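Side-chain contacts in DNA topoisomerase 2-associated protein PAT1 (Saccharomyces cerevisiae, PDB 5LMG), which activates mRNA decapping and represses translation in yeast, its C-terminal domain binding the decapping enzyme Dcp2 and the exonuclease Xrn1: residues 252-257 and 279-284; 283-288 and 353-358; 312-317 and 343-348. The protein carries 2 engineered substitutions. All coordinates share one frame; numbering follows the deposited sequence.

Contact 1 of 3, residues 252-257 and 279-284; sequences LIFPPR and AFLASL. Engineered in segment 279-284: Ala279 (natural residue Gln). With EDO (1,2-ethanediol), chain H.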
loop_
_atom_site.group_PDB
_atom_site.type_symbol
_atom_site.label_atom_id
_atom_site.label_comp_id
_atom_site.label_asym_id
_atom_site.label_seq_id
_atom_site.Cartn_x
_atom_site.Cartn_y
_atom_site.Cartn_z
ATOM N N LEU A 252 -8.408 -5.946 -10.981
ATOM C CA LEU A 252 -7.453 -4.941 -11.488
ATOM C C LEU A 252 -6.320 -4.590 -10.497
ATOM O O LEU A 252 -5.355 -3.928 -10.876
ATOM C CB LEU A 252 -8.177 -3.675 -11.975
ATOM C CG LEU A 252 -9.243 -3.849 -13.075
ATOM C CD1 LEU A 252 -9.838 -2.497 -13.451
ATOM C CD2 LEU A 252 -8.671 -4.541 -14.330
ATOM N N ILE A 253 -6.420 -5.055 -9.245
ATOM C CA ILE A 253 -5.376 -4.862 -8.240
ATOM C C ILE A 253 -4.146 -5.759 -8.555
ATOM O O ILE A 253 -3.049 -5.463 -8.087
ATOM C CB ILE A 253 -5.901 -5.017 -6.785
ATOM C CG1 ILE A 253 -6.160 -6.499 -6.414
ATOM C CG2 ILE A 253 -7.135 -4.123 -6.517
ATOM C CD1 ILE A 253 -6.608 -6.734 -4.968
ATOM N N PHE A 254 -4.341 -6.843 -9.353
ATOM C CA PHE A 254 -3.272 -7.766 -9.775
ATOM C C PHE A 254 -2.698 -7.236 -11.107
ATOM O O PHE A 254 -3.430 -7.206 -12.097
ATOM C CB PHE A 254 -3.807 -9.204 -9.929
ATOM C CG PHE A 254 -4.211 -9.877 -8.637
ATOM C CD1 PHE A 254 -5.482 -9.691 -8.103
ATOM C CD2 PHE A 254 -3.317 -10.701 -7.953
ATOM C CE1 PHE A 254 -5.854 -10.312 -6.900
ATOM C CE2 PHE A 254 -3.692 -11.333 -6.760
ATOM C CZ PHE A 254 -4.965 -11.146 -6.247
ATOM N N PRO A 255 -1.428 -6.747 -11.135
ATOM C CA PRO A 255 -0.879 -6.179 -12.386
ATOM C C PRO A 255 -0.685 -7.200 -13.510
ATOM O O PRO A 255 -0.557 -8.396 -13.212
ATOM C CB PRO A 255 0.469 -5.573 -11.951
ATOM C CG PRO A 255 0.408 -5.491 -10.465
ATOM C CD PRO A 255 -0.441 -6.661 -10.046
ATOM N N PRO A 256 -0.651 -6.758 -14.797
ATOM C CA PRO A 256 -0.409 -7.712 -15.892
ATOM C C PRO A 256 0.966 -8.358 -15.785
ATOM O O PRO A 256 1.877 -7.820 -15.145
ATOM C CB PRO A 256 -0.508 -6.857 -17.165
ATOM C CG PRO A 256 -1.070 -5.550 -16.738
ATOM C CD PRO A 256 -0.740 -5.377 -15.306
ATOM N N ARG A 257 1.097 -9.525 -16.398
ATOM C CA ARG A 257 2.314 -10.313 -16.395
ATOM C C ARG A 257 3.506 -9.606 -17.037
ATOM O O ARG A 257 4.636 -9.781 -16.579
ATOM C CB ARG A 257 2.030 -11.623 -17.102
ATOM C CG ARG A 257 2.516 -12.852 -16.358
ATOM C CD ARG A 257 3.937 -13.210 -16.730
ATOM N NE ARG A 257 4.203 -13.001 -18.153
ATOM C CZ ARG A 257 5.274 -13.454 -18.786
ATOM N NH1 ARG A 257 5.444 -13.201 -20.077
ATOM N NH2 ARG A 257 6.207 -14.134 -18.128
ATOM N N ALA A 279 -2.699 -8.906 1.423
ATOM C CA ALA A 279 -2.874 -8.160 2.682
ATOM C C ALA A 279 -4.045 -7.180 2.525
ATOM O O ALA A 279 -4.885 -7.083 3.423
ATOM C CB ALA A 279 -1.595 -7.428 3.064
ATOM N N PHE A 280 -4.137 -6.510 1.364
ATOM C CA PHE A 280 -5.261 -5.632 1.057
ATOM C C PHE A 280 -6.579 -6.430 1.039
ATOM O O PHE A 280 -7.547 -5.995 1.661
ATOM C CB PHE A 280 -5.068 -4.901 -0.291
ATOM C CG PHE A 280 -6.340 -4.247 -0.801
ATOM C CD1 PHE A 280 -6.779 -3.032 -0.277
ATOM C CD2 PHE A 280 -7.111 -4.861 -1.783
ATOM C CE1 PHE A 280 -7.961 -2.436 -0.734
ATOM C CE2 PHE A 280 -8.306 -4.280 -2.222
ATOM C CZ PHE A 280 -8.720 -3.061 -1.704
ATOM N N LEU A 281 -6.600 -7.592 0.327
ATOM C CA LEU A 281 -7.791 -8.443 0.194
ATOM C C LEU A 281 -8.245 -8.979 1.543
ATOM O O LEU A 281 -9.438 -9.102 1.757
ATOM C CB LEU A 281 -7.562 -9.595 -0.799
ATOM C CG LEU A 281 -7.488 -9.237 -2.286
ATOM C CD1 LEU A 281 -6.998 -10.425 -3.104
ATOM C CD2 LEU A 281 -8.855 -8.765 -2.829
ATOM N N ALA A 282 -7.285 -9.283 2.453
ATOM C CA ALA A 282 -7.552 -9.778 3.801
ATOM C C ALA A 282 -8.232 -8.672 4.616
ATOM O O ALA A 282 -9.241 -8.942 5.268
ATOM C CB ALA A 282 -6.257 -10.219 4.474
ATOM N N SER A 283 -7.736 -7.417 4.525
ATOM C CA SER A 283 -8.350 -6.304 5.265
ATOM C C SER A 283 -9.729 -5.934 4.709
ATOM O O SER A 283 -10.639 -5.642 5.496
ATOM C CB SER A 283 -7.424 -5.094 5.335
ATOM O OG SER A 283 -7.312 -4.468 4.069
ATOM N N LEU A 284 -9.906 -6.014 3.368
ATOM C CA LEU A 284 -11.192 -5.733 2.704
ATOM C C LEU A 284 -12.233 -6.777 3.137
ATOM O O LEU A 284 -13.324 -6.395 3.571
ATOM C CB LEU A 284 -11.017 -5.695 1.163
ATOM C CG LEU A 284 -12.224 -5.247 0.300
ATOM C CD1 LEU A 284 -12.554 -3.751 0.472
ATOM C CD2 LEU A 284 -11.987 -5.582 -1.163
HETATM C C1 EDO H . -0.782 -12.622 -11.510
HETATM O O1 EDO H . -1.088 -12.938 -10.159
HETATM C C2 EDO H . -1.255 -11.182 -11.815
HETATM O O2 EDO H . -0.463 -10.207 -11.128
#

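Contact 2 of 3, residues 283-288 and 353-358; sequences SLAASG and LNVMGL. Engineered in segment 283-288: Ala286 (natural residue Leu). With EDO (1,2-ethanediol), chain L.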
loop_
_atom_site.group_PDB
_atom_site.type_symbol
_atom_site.label_atom_id
_atom_site.label_comp_id
_atom_site.label_asym_id
_atom_site.label_seq_id
_atom_site.Cartn_x
_atom_site.Cartn_y
_atom_site.Cartn_z
ATOM N N SER A 283 -7.736 -7.417 4.525
ATOM C CA SER A 283 -8.350 -6.304 5.265
ATOM C C SER A 283 -9.729 -5.934 4.709
ATOM O O SER A 283 -10.639 -5.642 5.496
ATOM C CB SER A 283 -7.424 -5.094 5.335
ATOM O OG SER A 283 -7.312 -4.468 4.069
ATOM N N LEU A 284 -9.906 -6.014 3.368
ATOM C CA LEU A 284 -11.192 -5.733 2.704
ATOM C C LEU A 284 -12.233 -6.777 3.137
ATOM O O LEU A 284 -13.324 -6.395 3.571
ATOM C CB LEU A 284 -11.017 -5.695 1.163
ATOM C CG LEU A 284 -12.224 -5.247 0.300
ATOM C CD1 LEU A 284 -12.554 -3.751 0.472
ATOM C CD2 LEU A 284 -11.987 -5.582 -1.163
ATOM N N ALA A 285 -11.861 -8.077 3.115
ATOM C CA ALA A 285 -12.728 -9.188 3.522
ATOM C C ALA A 285 -13.132 -9.151 5.010
ATOM O O ALA A 285 -14.301 -9.400 5.324
ATOM C CB ALA A 285 -12.071 -10.515 3.184
ATOM N N ALA A 286 -12.160 -8.847 5.907
ATOM C CA ALA A 286 -12.304 -8.779 7.369
ATOM C C ALA A 286 -13.329 -7.763 7.840
ATOM O O ALA A 286 -14.014 -8.037 8.819
ATOM C CB ALA A 286 -10.952 -8.517 8.034
ATOM N N SER A 287 -13.453 -6.612 7.138
ATOM C CA SER A 287 -14.415 -5.557 7.462
ATOM C C SER A 287 -15.746 -5.694 6.691
ATOM O O SER A 287 -16.644 -4.878 6.886
ATOM C CB SER A 287 -13.796 -4.179 7.234
ATOM O OG SER A 287 -12.870 -3.853 8.257
ATOM N N GLY A 288 -15.865 -6.718 5.842
ATOM C CA GLY A 288 -17.071 -6.953 5.052
ATOM C C GLY A 288 -18.041 -7.963 5.636
ATOM O O GLY A 288 -17.642 -8.858 6.381
ATOM N N LEU A 353 -7.550 -16.018 3.138
ATOM C CA LEU A 353 -8.517 -17.098 3.349
ATOM C C LEU A 353 -8.988 -17.258 4.793
ATOM O O LEU A 353 -10.199 -17.388 5.006
ATOM C CB LEU A 353 -8.000 -18.448 2.807
ATOM C CG LEU A 353 -7.838 -18.600 1.292
ATOM C CD1 LEU A 353 -7.222 -19.962 0.962
ATOM C CD2 LEU A 353 -9.180 -18.435 0.560
ATOM N N ASN A 354 -8.040 -17.269 5.775
ATOM C CA ASN A 354 -8.334 -17.437 7.212
ATOM C C ASN A 354 -9.328 -16.427 7.753
ATOM O O ASN A 354 -10.167 -16.781 8.574
ATOM C CB ASN A 354 -7.073 -17.452 8.070
ATOM C CG ASN A 354 -6.092 -18.574 7.770
ATOM O OD1 ASN A 354 -6.364 -19.557 7.059
ATOM N ND2 ASN A 354 -4.921 -18.447 8.322
ATOM N N VAL A 355 -9.241 -15.185 7.270
ATOM C CA VAL A 355 -10.113 -14.059 7.611
ATOM C C VAL A 355 -11.607 -14.415 7.330
ATOM O O VAL A 355 -12.501 -14.017 8.082
ATOM C CB VAL A 355 -9.578 -12.811 6.858
ATOM C CG1 VAL A 355 -10.686 -11.902 6.364
ATOM C CG2 VAL A 355 -8.557 -12.050 7.706
ATOM N N MET A 356 -11.844 -15.240 6.304
ATOM C CA MET A 356 -13.172 -15.713 5.928
ATOM C C MET A 356 -13.474 -17.123 6.472
ATOM O O MET A 356 -14.456 -17.741 6.065
ATOM C CB MET A 356 -13.319 -15.679 4.411
ATOM C CG MET A 356 -13.300 -14.277 3.828
ATOM S SD MET A 356 -13.182 -14.293 2.032
ATOM C CE MET A 356 -11.681 -15.322 1.796
ATOM N N GLY A 357 -12.632 -17.615 7.374
ATOM C CA GLY A 357 -12.783 -18.940 7.969
ATOM C C GLY A 357 -12.449 -20.092 7.038
ATOM O O GLY A 357 -12.956 -21.203 7.220
ATOM N N LEU A 358 -11.589 -19.833 6.038
ATOM C CA LEU A 358 -11.147 -20.822 5.051
ATOM C C LEU A 358 -9.646 -21.038 5.154
ATOM O O LEU A 358 -8.955 -20.186 5.702
ATOM C CB LEU A 358 -11.542 -20.402 3.615
ATOM C CG LEU A 358 -13.051 -20.211 3.342
ATOM C CD1 LEU A 358 -13.273 -19.679 1.957
ATOM C CD2 LEU A 358 -13.835 -21.513 3.543
HETATM C C1 EDO L . -20.886 -3.073 5.999
HETATM O O1 EDO L . -20.898 -2.349 4.788
HETATM C C2 EDO L . -19.645 -3.986 6.036
HETATM O O2 EDO L . -19.293 -4.277 7.368
#

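Contact 3 of 3, residues 312-317 and 343-348; sequences ETLQKK and EKLYQD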
loop_
_atom_site.group_PDB
_atom_site.type_symbol
_atom_site.label_atom_id
_atom_site.label_comp_id
_atom_site.label_asym_id
_atom_site.label_seq_id
_atom_site.Cartn_x
_atom_site.Cartn_y
_atom_site.Cartn_z
ATOM N N GLU A 312 1.891 -25.456 -6.097
ATOM C CA GLU A 312 1.934 -26.873 -6.477
ATOM C C GLU A 312 3.104 -27.176 -7.431
ATOM O O GLU A 312 3.718 -28.235 -7.293
ATOM C CB GLU A 312 0.575 -27.386 -7.018
ATOM C CG GLU A 312 -0.460 -27.580 -5.913
ATOM C CD GLU A 312 -1.898 -27.927 -6.279
ATOM O OE1 GLU A 312 -2.177 -28.219 -7.465
ATOM O OE2 GLU A 312 -2.749 -27.921 -5.359
ATOM N N THR A 313 3.445 -26.241 -8.353
ATOM C CA THR A 313 4.616 -26.384 -9.250
ATOM C C THR A 313 5.905 -26.390 -8.398
ATOM O O THR A 313 6.780 -27.228 -8.627
ATOM C CB THR A 313 4.612 -25.296 -10.352
ATOM O OG1 THR A 313 3.476 -25.511 -11.187
ATOM C CG2 THR A 313 5.879 -25.316 -11.230
ATOM N N LEU A 314 5.992 -25.486 -7.386
ATOM C CA LEU A 314 7.135 -25.426 -6.473
ATOM C C LEU A 314 7.260 -26.694 -5.618
ATOM O O LEU A 314 8.377 -27.168 -5.404
ATOM C CB LEU A 314 7.100 -24.171 -5.595
ATOM C CG LEU A 314 7.449 -22.853 -6.298
ATOM C CD1 LEU A 314 7.015 -21.679 -5.460
ATOM C CD2 LEU A 314 8.943 -22.755 -6.576
ATOM N N GLN A 315 6.120 -27.252 -5.155
ATOM C CA GLN A 315 6.093 -28.482 -4.358
ATOM C C GLN A 315 6.622 -29.682 -5.179
ATOM O O GLN A 315 7.390 -30.488 -4.650
ATOM C CB GLN A 315 4.677 -28.749 -3.822
ATOM C CG GLN A 315 4.628 -29.866 -2.774
ATOM C CD GLN A 315 3.243 -30.154 -2.257
ATOM O OE1 GLN A 315 2.230 -30.001 -2.954
ATOM N NE2 GLN A 315 3.174 -30.624 -1.023
ATOM N N LYS A 316 6.222 -29.779 -6.464
ATOM C CA LYS A 316 6.695 -30.810 -7.393
ATOM C C LYS A 316 8.228 -30.695 -7.564
ATOM O O LYS A 316 8.916 -31.710 -7.473
ATOM C CB LYS A 316 5.941 -30.712 -8.748
ATOM C CG LYS A 316 6.507 -31.575 -9.876
ATOM C CD LYS A 316 7.370 -30.746 -10.825
ATOM C CE LYS A 316 8.162 -31.599 -11.770
ATOM N NZ LYS A 316 8.950 -30.775 -12.732
ATOM N N LYS A 317 8.746 -29.462 -7.791
ATOM C CA LYS A 317 10.179 -29.165 -7.980
ATOM C C LYS A 317 10.983 -29.588 -6.760
ATOM O O LYS A 317 12.050 -30.197 -6.904
ATOM C CB LYS A 317 10.398 -27.672 -8.269
ATOM C CG LYS A 317 10.066 -27.297 -9.700
ATOM C CD LYS A 317 10.176 -25.798 -9.946
ATOM C CE LYS A 317 9.684 -25.470 -11.339
ATOM N NZ LYS A 317 9.727 -24.010 -11.618
ATOM N N GLU A 343 6.347 -21.803 0.756
ATOM C CA GLU A 343 5.754 -21.426 2.046
ATOM C C GLU A 343 5.243 -19.992 2.044
ATOM O O GLU A 343 4.217 -19.711 2.665
ATOM C CB GLU A 343 6.735 -21.673 3.199
ATOM C CG GLU A 343 6.946 -23.157 3.479
ATOM C CD GLU A 343 7.959 -23.532 4.545
ATOM O OE1 GLU A 343 8.766 -22.663 4.955
ATOM O OE2 GLU A 343 7.970 -24.718 4.945
ATOM N N LYS A 344 5.931 -19.102 1.301
ATOM C CA LYS A 344 5.554 -17.701 1.169
ATOM C C LYS A 344 4.159 -17.602 0.521
ATOM O O LYS A 344 3.305 -16.899 1.061
ATOM C CB LYS A 344 6.603 -16.914 0.360
ATOM C CG LYS A 344 6.286 -15.422 0.284
ATOM C CD LYS A 344 7.361 -14.613 -0.435
ATOM C CE LYS A 344 7.080 -13.126 -0.387
ATOM N NZ LYS A 344 5.850 -12.747 -1.138
ATOM N N LEU A 345 3.942 -18.319 -0.614
ATOM C CA LEU A 345 2.667 -18.358 -1.341
ATOM C C LEU A 345 1.536 -18.907 -0.461
ATOM O O LEU A 345 0.460 -18.325 -0.448
ATOM C CB LEU A 345 2.778 -19.156 -2.668
ATOM C CG LEU A 345 3.694 -18.567 -3.759
ATOM C CD1 LEU A 345 3.853 -19.537 -4.945
ATOM C CD2 LEU A 345 3.217 -17.177 -4.231
ATOM N N TYR A 346 1.807 -19.982 0.319
ATOM C CA TYR A 346 0.858 -20.586 1.263
ATOM C C TYR A 346 0.391 -19.549 2.293
ATOM O O TYR A 346 -0.815 -19.374 2.483
ATOM C CB TYR A 346 1.508 -21.757 2.033
ATOM C CG TYR A 346 1.734 -23.053 1.277
ATOM C CD1 TYR A 346 1.129 -23.283 0.045
ATOM C CD2 TYR A 346 2.525 -24.064 1.813
ATOM C CE1 TYR A 346 1.308 -24.487 -0.633
ATOM C CE2 TYR A 346 2.698 -25.277 1.151
ATOM C CZ TYR A 346 2.100 -25.479 -0.081
ATOM O OH TYR A 346 2.300 -26.665 -0.750
ATOM N N GLN A 347 1.367 -18.857 2.935
ATOM C CA GLN A 347 1.159 -17.858 3.982
ATOM C C GLN A 347 0.417 -16.617 3.488
ATOM O O GLN A 347 -0.492 -16.161 4.184
ATOM C CB GLN A 347 2.483 -17.469 4.658
ATOM C CG GLN A 347 3.097 -18.564 5.530
ATOM C CD GLN A 347 4.598 -18.415 5.688
ATOM O OE1 GLN A 347 5.179 -17.329 5.528
ATOM N NE2 GLN A 347 5.265 -19.518 6.000
ATOM N N ASP A 348 0.792 -16.078 2.302
ATOM C CA ASP A 348 0.154 -14.884 1.729
ATOM C C ASP A 348 -1.313 -15.154 1.397
ATOM O O ASP A 348 -2.178 -14.352 1.748
ATOM C CB ASP A 348 0.917 -14.360 0.498
ATOM C CG ASP A 348 2.308 -13.812 0.793
ATOM O OD1 ASP A 348 2.647 -13.646 1.995
ATOM O OD2 ASP A 348 3.062 -13.561 -0.172
#

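Contact 1 of 3, residues 252-257 and 279-284
Ile253 and Phe254 pack against Phe280 and Leu281 of helix 275-286. The contact is apolar throughout. Its tight part centres on CD1 of Ile253. This methyl enters between two side chains, 3.7 Å from Phe280 CD2 and 3.7 Å from Leu281 CD2. Leu281 CG also lies close, at 3.8 Å from Ile253 CD1. The branch reaches there because Ile253 CG1 sits between the backbone N and the carbonyl carbon (chi1 75°) and the chain then runs extended to CD1. Leu281 uses its other methyl on Phe254: CD1 lies 3.8 Å from Phe254 CZ, and the two side chains cross at about a right angle. Leu281 thus divides its methyls between the two loop residues. With an alanine here, Ile253 CD1 and the Phe254 ring would probably lose their shared neighbour and a gap would open beside both. Trp278 meets the Phe254 ring edge-to-face, and Val300 of helix 290-322 also touches it.

The loose side begins at Pro255. The chain turns away there, and Pro256 and Arg257 are exposed. An ethanediol, probably from the crystallisation liquor, lies here, with its O2 2.8 Å from Pro255 O and 3.7 Å from Phe254 CB. Pro256 takes the N-cap position of helix 257-267. The arrangement is a loop between helices 234-246 and 257-267 tucked into the core against helix 275-286, within an alpha-helical domain whose family belongs to the TPR clan.

Contact 2 of 3, residues 283-288 and 353-358
With an unusual first torsion (chi1 143°), well away from a staggered position, Val355 brings CG1 onto Ala285 and Ala286. Met356 places CG beside its own backbone N, anti to the carbonyl carbon (chi1 -66°), and the chain runs on extended (chi2 170°), which lays CG and SD alongside the methyl of Ala285. The four residues meet where helices 275-286 and 329-355 come to their ends.

Val355 CG1 makes the closest contacts. It lies against the backbone of the other helix, 3.4 Å from Ala286 N and 3.7 Å from Ala286 CA. It also reaches both alanine methyls, at 3.7 Å from Ala285 CB and 3.8 Å from Ala286 CB. The CA atoms of Ala286 and Val355 are 5.7 Å apart, an approach to which the small side chain of Ala285 may contribute. Ala286 is an engineered residue; the natural one is leucine.

Helix 329-355 closes here with a Schellman motif. Gly357, with positive phi, is its C' residue. Leu358 N bonds to Leu353 O, and Gly357 N bonds to Asn354 O. Leu353 O also accepts from Met356 N, and its two donors come from opposite faces of its plane. The turn leads directly into strand 358-361.

Met356 and Ala285 form the buried side of the contact, with Val355 and Ala286 on the outer side. Met356 CG lies 4.0 Å from Ala285 CB, with SD at 4.1 Å from the same methyl. Gln293 and Ile297 of helix 290-322 also touch Met356. The bound Dcp2 peptide packs an apolar side chain on Met356, and it makes weak hydrogen bonds to the carbonyl oxygens of Met356 and Gly357.

Contact 3 of 3, residues 312-317 and 343-348
Leu314 and Leu345 cross at about a right angle, and Gln315 and Tyr346 do the same beside them. In the leucine pair a single methyl from each side makes the touch, CD1 of Leu314 to CD1 of Leu345 at 3.9 Å. The meeting is tip to tip. Both leucines carry CG beside the backbone N (chi1 -74° in Leu314 and -65° in Leu345), which turns each towards the other helix and brings CD1 to CD1.

In the second pair the phenol oxygen stands over the face of the Gln315 amide, above CD rather than at either end of the group. Tyr346 OH is 3.9 Å from Gln315 CD, with Gln315 OE1 at 4.0 Å and NE2 at 4.1 Å from the same oxygen. The ring plane stands up from the amide at 82°, nearly perpendicular.

The two segments belong to helices 290-322 and 329-355, long neighbours in the chain that form a helical hairpin. Their closest CA atoms here, those of Leu314 and Glu343, are still 9.5 Å apart, and the contact is made by side chains. Leu314 continues the hairpin packing onto Ile338 and Lys342, while Tyr346 also rests on Ala311.

One turn apart on helix 329-355, Lys344 NZ and Asp348 OD2 form a salt bridge of 3.1 Å, on the syn lone pair of the oxygen. Lys344 makes another to Asp273.

How the contacts relate
Contacts 1 and 2 lie on successive parts of helix 275-286 and share Ser283 and Leu284. Their centres are 14 Å apart, and they touch where Ala282 O lies 3.5 Å from Val355 CG1. Contact 3 stands apart, its centre 19 Å from that of contact 1 and 21 Å from that of contact 2. It joins helices 290-322 and 329-355 further along the hairpin, and contact 2 ties the end of helix 329-355 back to helix 275-286. Along the chain, contact 3 falls between the two segments of contact 2. The Dcp2 peptide reaches contact 2, at Met356, Gly357 and Leu358.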